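Local coordinates for coat protein (PDB 4DOX), which probably forms the helical subunit that encloses the viral RNA in the flexible filamentous capsid of papaya mosaic virus, at residues P112-W115 and N116-T119; S94-A98 and S99-L103; S82-P85 and E86-L89. All coordinates share one frame; numbering follows the deposited sequence.

Interaction 1: P112-W115 and N116-T119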
# COMPACT_ATOMS: atom_id res chain seq x y z
N PRO A 112 1.09 6.77 -1.90
CA PRO A 112 1.33 8.07 -2.61
C PRO A 112 0.67 8.16 -3.99
O PRO A 112 0.27 9.23 -4.41
CB PRO A 112 2.86 8.15 -2.70
CG PRO A 112 3.33 7.28 -1.61
CD PRO A 112 2.36 6.13 -1.54
N ILE A 113 0.53 7.02 -4.67
CA ILE A 113 -0.07 7.02 -5.99
C ILE A 113 -1.59 7.29 -5.88
O ILE A 113 -2.15 8.07 -6.66
CB ILE A 113 0.13 5.68 -6.67
CG1 ILE A 113 1.59 5.20 -6.64
CG2 ILE A 113 -0.39 5.73 -8.07
CD1 ILE A 113 2.58 6.19 -7.20
N ILE A 114 -2.26 6.65 -4.92
CA ILE A 114 -3.69 6.78 -4.83
C ILE A 114 -3.99 8.16 -4.27
O ILE A 114 -4.96 8.81 -4.69
CB ILE A 114 -4.38 5.66 -4.02
CG1 ILE A 114 -5.88 5.64 -4.34
CG2 ILE A 114 -4.13 5.82 -2.52
CD1 ILE A 114 -6.25 5.32 -5.81
N TRP A 115 -3.11 8.65 -3.39
CA TRP A 115 -3.17 10.05 -2.99
C TRP A 115 -3.24 10.97 -4.22
O TRP A 115 -4.15 11.79 -4.33
CB TRP A 115 -1.97 10.41 -2.14
CG TRP A 115 -1.95 11.84 -1.68
CD1 TRP A 115 -1.26 12.88 -2.27
CD2 TRP A 115 -2.58 12.39 -0.52
NE1 TRP A 115 -1.45 14.04 -1.56
CE2 TRP A 115 -2.26 13.77 -0.49
CE3 TRP A 115 -3.41 11.86 0.49
CZ2 TRP A 115 -2.72 14.64 0.53
CZ3 TRP A 115 -3.89 12.72 1.50
CH2 TRP A 115 -3.52 14.10 1.51
N ASN A 116 -2.33 10.81 -5.17
CA ASN A 116 -2.36 11.69 -6.34
C ASN A 116 -3.60 11.48 -7.15
O ASN A 116 -4.09 12.40 -7.79
CB ASN A 116 -1.14 11.48 -7.24
CG ASN A 116 0.04 12.33 -6.82
OD1 ASN A 116 0.24 12.62 -5.62
ND2 ASN A 116 0.84 12.73 -7.81
N LEU A 117 -4.12 10.27 -7.13
CA LEU A 117 -5.27 9.95 -7.95
C LEU A 117 -6.62 10.46 -7.42
O LEU A 117 -7.49 10.83 -8.21
CB LEU A 117 -5.33 8.45 -8.21
CG LEU A 117 -4.26 8.06 -9.22
CD1 LEU A 117 -4.07 6.57 -9.19
CD2 LEU A 117 -4.68 8.53 -10.58
N ARG A 118 -6.77 10.51 -6.10
CA ARG A 118 -8.05 10.81 -5.50
C ARG A 118 -8.09 12.13 -4.74
O ARG A 118 -9.16 12.75 -4.68
CB ARG A 118 -8.47 9.67 -4.59
CG ARG A 118 -8.47 8.28 -5.25
CD ARG A 118 -9.78 7.95 -5.85
NE ARG A 118 -10.89 8.20 -4.92
CZ ARG A 118 -11.71 7.27 -4.44
NH1 ARG A 118 -11.57 5.98 -4.78
NH2 ARG A 118 -12.69 7.63 -3.60
N THR A 119 -6.97 12.56 -4.16
CA THR A 119 -6.94 13.78 -3.35
C THR A 119 -7.38 15.06 -4.12
O THR A 119 -6.97 15.28 -5.27
CB THR A 119 -5.56 13.98 -2.76
OG1 THR A 119 -5.24 12.81 -2.01
CG2 THR A 119 -5.48 15.21 -1.87
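Thr119 folds back over the indole of Trp115, one helical turn earlier, just where helix 111-118 gives way to loop, with a side chain that works as both donor and cover. Its hydroxyl OG1 bonds to Trp115 O at 2.8 Å, while its own backbone Thr119 N reaches the same Trp115 O at 2.9 Å, so this carbonyl is gripped twice by one residue. With chi1 at -57°, OG1 sits beside the backbone N, which lets both donors reach Trp115 O, and the CG2 methyl lies anti to that N. The hydroxyl lies above one face of the indole, toward its rim. The methyl completes the cover as a CH-pi contact, Thr119 CG2 standing 3.9 Å from the centroid of the Trp115 six-membered ring, only 20° off the normal. This is the tight, buried part of the contact; the indole NE1 is held by Arg161 O, outside the helix.

Elsewhere the turn is ordinary helix, with Leu117 N to Ile113 O at 3.0 Å and Arg118 N to Ile114 O at 2.9 Å. Ile114 CD1 runs beside the aliphatic start of Arg118, 3.7 Å from its CG, on the buried side next to helix 56-70. Arg118 then bends away to a salt bridge with Asp69. Asn116 sets OD1 at the indole edge, 3.7 Å from Trp115 CD1, and its amide is engaged at both ends, OD1 by Thr160 N and ND2 by Gly158 O. The solvent side is looser: exposed Leu117 merely lies alongside Ile113, with Leu117 CD1 3.9 Å from Ile113 CG2.

Thr119 thus serves a carbonyl and an aromatic face where the chain leaves the helix; together with the bond from NE1 to Arg161 O, this would limit rotation of the indole.

Interaction 2: S94-A98 and S99-L103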
# COMPACT_ATOMS: atom_id res chain seq x y z
N SER A 94 -6.42 -12.12 -2.56
CA SER A 94 -5.92 -13.39 -2.09
C SER A 94 -4.46 -13.58 -2.52
O SER A 94 -3.62 -14.07 -1.75
CB SER A 94 -6.81 -14.51 -2.59
OG SER A 94 -8.07 -14.41 -1.97
N ILE A 95 -4.15 -13.18 -3.76
CA ILE A 95 -2.82 -13.24 -4.29
C ILE A 95 -1.92 -12.41 -3.39
O ILE A 95 -0.85 -12.87 -2.98
CB ILE A 95 -2.78 -12.74 -5.74
CG1 ILE A 95 -3.33 -13.81 -6.67
CG2 ILE A 95 -1.37 -12.46 -6.16
CD1 ILE A 95 -3.48 -13.34 -8.09
N VAL A 96 -2.35 -11.19 -3.06
CA VAL A 96 -1.58 -10.38 -2.10
C VAL A 96 -1.28 -11.18 -0.81
O VAL A 96 -0.12 -11.35 -0.42
CB VAL A 96 -2.27 -9.03 -1.74
CG1 VAL A 96 -1.48 -8.29 -0.61
CG2 VAL A 96 -2.48 -8.14 -3.03
N LYS A 97 -2.32 -11.70 -0.17
CA LYS A 97 -2.16 -12.50 1.05
C LYS A 97 -1.29 -13.75 0.89
O LYS A 97 -0.62 -14.17 1.84
CB LYS A 97 -3.52 -12.86 1.62
CG LYS A 97 -4.28 -11.67 2.11
CD LYS A 97 -5.73 -12.03 2.32
CE LYS A 97 -6.44 -10.81 2.83
NZ LYS A 97 -7.84 -11.08 3.23
N ALA A 98 -1.27 -14.33 -0.30
CA ALA A 98 -0.44 -15.49 -0.60
C ALA A 98 1.06 -15.19 -0.51
O ALA A 98 1.88 -16.09 -0.33
CB ALA A 98 -0.79 -16.03 -1.94
N SER A 99 1.45 -13.93 -0.58
CA SER A 99 2.88 -13.61 -0.51
C SER A 99 3.32 -13.51 0.93
O SER A 99 4.51 -13.49 1.20
CB SER A 99 3.17 -12.28 -1.17
OG SER A 99 2.64 -11.26 -0.35
N GLY A 100 2.37 -13.41 1.85
CA GLY A 100 2.66 -13.43 3.26
C GLY A 100 2.67 -12.04 3.84
O GLY A 100 2.93 -11.87 5.02
N THR A 101 2.41 -11.03 3.02
CA THR A 101 2.14 -9.65 3.54
C THR A 101 0.64 -9.53 3.84
O THR A 101 -0.10 -10.47 3.60
CB THR A 101 2.73 -8.50 2.64
OG1 THR A 101 2.69 -7.27 3.34
CG2 THR A 101 1.95 -8.30 1.32
N SER A 102 0.21 -8.42 4.40
CA SER A 102 -1.20 -8.17 4.65
C SER A 102 -1.68 -7.17 3.59
O SER A 102 -0.87 -6.46 2.95
CB SER A 102 -1.37 -7.50 6.01
OG SER A 102 -0.75 -6.20 5.97
N LEU A 103 -3.00 -7.09 3.43
CA LEU A 103 -3.60 -6.24 2.43
C LEU A 103 -3.26 -4.77 2.80
O LEU A 103 -3.05 -3.90 1.92
CB LEU A 103 -5.09 -6.52 2.42
CG LEU A 103 -6.07 -5.75 1.55
CD1 LEU A 103 -5.66 -5.77 0.04
CD2 LEU A 103 -7.44 -6.33 1.76
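This is a local turn contact at the C-terminal end of helix 89-98, where the chain leaves the helix and sets off toward helix 103-108. Ser99 meets Val96 through a single acceptor: Val96 O takes Ser99 OG at 2.8 Å, nearly in line with its C=O, and Ser99 N at 3.0 Å from well above the carbonyl plane. The hydroxyl gets there because it is tucked between the backbone N and the carbonyl carbon of its own residue (chi1 71°). It also receives a weak bond from Thr101 N, 3.4 Å from Ser99 OG. Gly100 N bonds to Lys97 O at 3.1 Å, and with positive phi Gly100 swings the chain off the helical path.

Beside these polar bonds the contact is apolar. Val96 CG1 meets Thr101 CG2 at 3.9 Å, on a side where Val96 and Leu103 also rest on Leu63 of helix 56-70. Ser102 then acts as N-cap of the next helix, its OG bonding to Lys105 N.

Bonds three residues back become the stronger ones at this end, the bond four back from Ser99 N to Ile95 O being only weak, and the serine hydroxyl gives Val96 O a second donor where the helix ends.

Interaction 3: S82-P85 and E86-L89; sequences SSIP and EISL
Ser82 and Ile87 bury the most surface here, and they meet at one atom, the carbonyl oxygen of Ile87. Ser82 OG bonds to Ile87 O at 2.9 Å, approaching with a tilt of 30° from the carbonyl plane, and the single N-H of Ser82 is shared between a weak bond to the same oxygen and a water molecule. The water, 3.0 Å from Ser82 N, also lies 2.9 Å from Ile87 O, to which it can donate, though it has more acceptors in reach than protons. The serine hydroxyl is also an acceptor: Ile84 N lies 2.9 Å from Ser82 OG with a nearly straight N-H approach, which makes an ST turn. With chi1 at 85°, OG is placed between its own backbone N and carbonyl carbon, where it can serve both partners.

The side chain of Ile87 packs against Ile84: its CD1 lies 3.7 Å from Ile84 CG2, and the two isoleucines lie side by side, pointing the same way. Their backbones are joined as well, Ile87 N to Ile84 O at 3.2 Å, the closing bond of a type II beta turn. Pro85, the third residue with much surface covered, occupies the first corner of that turn, and Glu86 takes the second with positive phi; both are exposed.

At the other end of the contact Leu89 CD2 rests 3.8 Å from Ser82 CB, and both residues touch Glu62 on helix 56-70. Ser88 is the N-cap of helix 89-98.

Two successive turns meeting at Ile84 are linked by one hydroxyl, which accepts within the first and donates to the carbonyl of Ile87, the last residue of the second. Such double use, perhaps with the water, would steady this irregular segment just before a helix starts.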
# COMPACT_ATOMS: atom_id res chain seq x y z
N SER A 82 -12.03 -6.82 -11.66
CA SER A 82 -10.92 -5.96 -12.03
C SER A 82 -10.99 -5.74 -13.53
O SER A 82 -11.88 -6.30 -14.17
CB SER A 82 -9.59 -6.61 -11.68
OG SER A 82 -9.18 -7.46 -12.72
N SER A 83 -10.05 -4.98 -14.09
CA SER A 83 -9.99 -4.78 -15.52
C SER A 83 -9.56 -6.02 -16.32
O SER A 83 -9.62 -5.98 -17.56
CB SER A 83 -9.12 -3.57 -15.87
OG SER A 83 -7.75 -3.82 -15.62
N ILE A 84 -9.17 -7.10 -15.64
CA ILE A 84 -8.79 -8.37 -16.33
C ILE A 84 -9.94 -9.39 -16.18
O ILE A 84 -10.41 -9.64 -15.05
CB ILE A 84 -7.40 -9.01 -15.83
CG1 ILE A 84 -6.23 -8.02 -15.80
CG2 ILE A 84 -7.02 -10.26 -16.64
CD1 ILE A 84 -5.98 -7.31 -17.12
N PRO A 85 -10.40 -9.97 -17.30
CA PRO A 85 -11.59 -10.82 -17.12
C PRO A 85 -11.21 -12.09 -16.42
O PRO A 85 -10.09 -12.63 -16.62
CB PRO A 85 -12.05 -11.12 -18.56
CG PRO A 85 -11.28 -10.13 -19.46
CD PRO A 85 -9.98 -9.92 -18.72
N GLU A 86 -12.11 -12.57 -15.58
CA GLU A 86 -11.83 -13.77 -14.78
C GLU A 86 -10.71 -13.60 -13.73
O GLU A 86 -10.16 -14.61 -13.24
CB GLU A 86 -11.59 -15.03 -15.68
CG GLU A 86 -12.75 -16.12 -15.63
CD GLU A 86 -13.23 -16.50 -14.17
OE1 GLU A 86 -12.42 -16.32 -13.19
OE2 GLU A 86 -14.41 -16.95 -14.03
N ILE A 87 -10.38 -12.35 -13.41
CA ILE A 87 -9.68 -12.04 -12.14
C ILE A 87 -10.45 -10.95 -11.42
O ILE A 87 -10.53 -9.85 -11.92
CB ILE A 87 -8.21 -11.62 -12.37
CG1 ILE A 87 -7.50 -12.69 -13.19
CG2 ILE A 87 -7.46 -11.52 -11.06
CD1 ILE A 87 -6.15 -12.26 -13.69
N SER A 88 -11.07 -11.28 -10.29
CA SER A 88 -11.85 -10.31 -9.47
C SER A 88 -10.90 -9.60 -8.51
O SER A 88 -9.78 -10.04 -8.33
CB SER A 88 -12.93 -11.03 -8.66
OG SER A 88 -12.35 -11.91 -7.72
N LEU A 89 -11.34 -8.50 -7.90
CA LEU A 89 -10.52 -7.84 -6.88
C LEU A 89 -10.25 -8.81 -5.72
O LEU A 89 -9.12 -8.89 -5.20
CB LEU A 89 -11.13 -6.53 -6.38
CG LEU A 89 -11.32 -5.41 -7.43
CD1 LEU A 89 -11.88 -4.16 -6.83
CD2 LEU A 89 -10.07 -5.04 -8.23
O HOH W 1 -12.87 -9.11 -13.46

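In the fold
Along the chain the order is interaction 3, then interaction 2, then interaction 1. Interactions 3 and 2 lie at the start and end of helix 89-98: residues 82-89 lead into it, while 94-103 comprise its last turn and the loop that follows. Their centres are 17 Å apart and their nearest atoms about 5 Å. Helix 103-108 follows, and then helix 111-118, which carries interaction 1. The centre of interaction 1 is 22 Å from each of the others, and it lies across the chain's centre from interaction 2. None of the three touches another, yet each has side chains against helix 56-70, which is thus a neighbour common to all three in this all-helical coat protein.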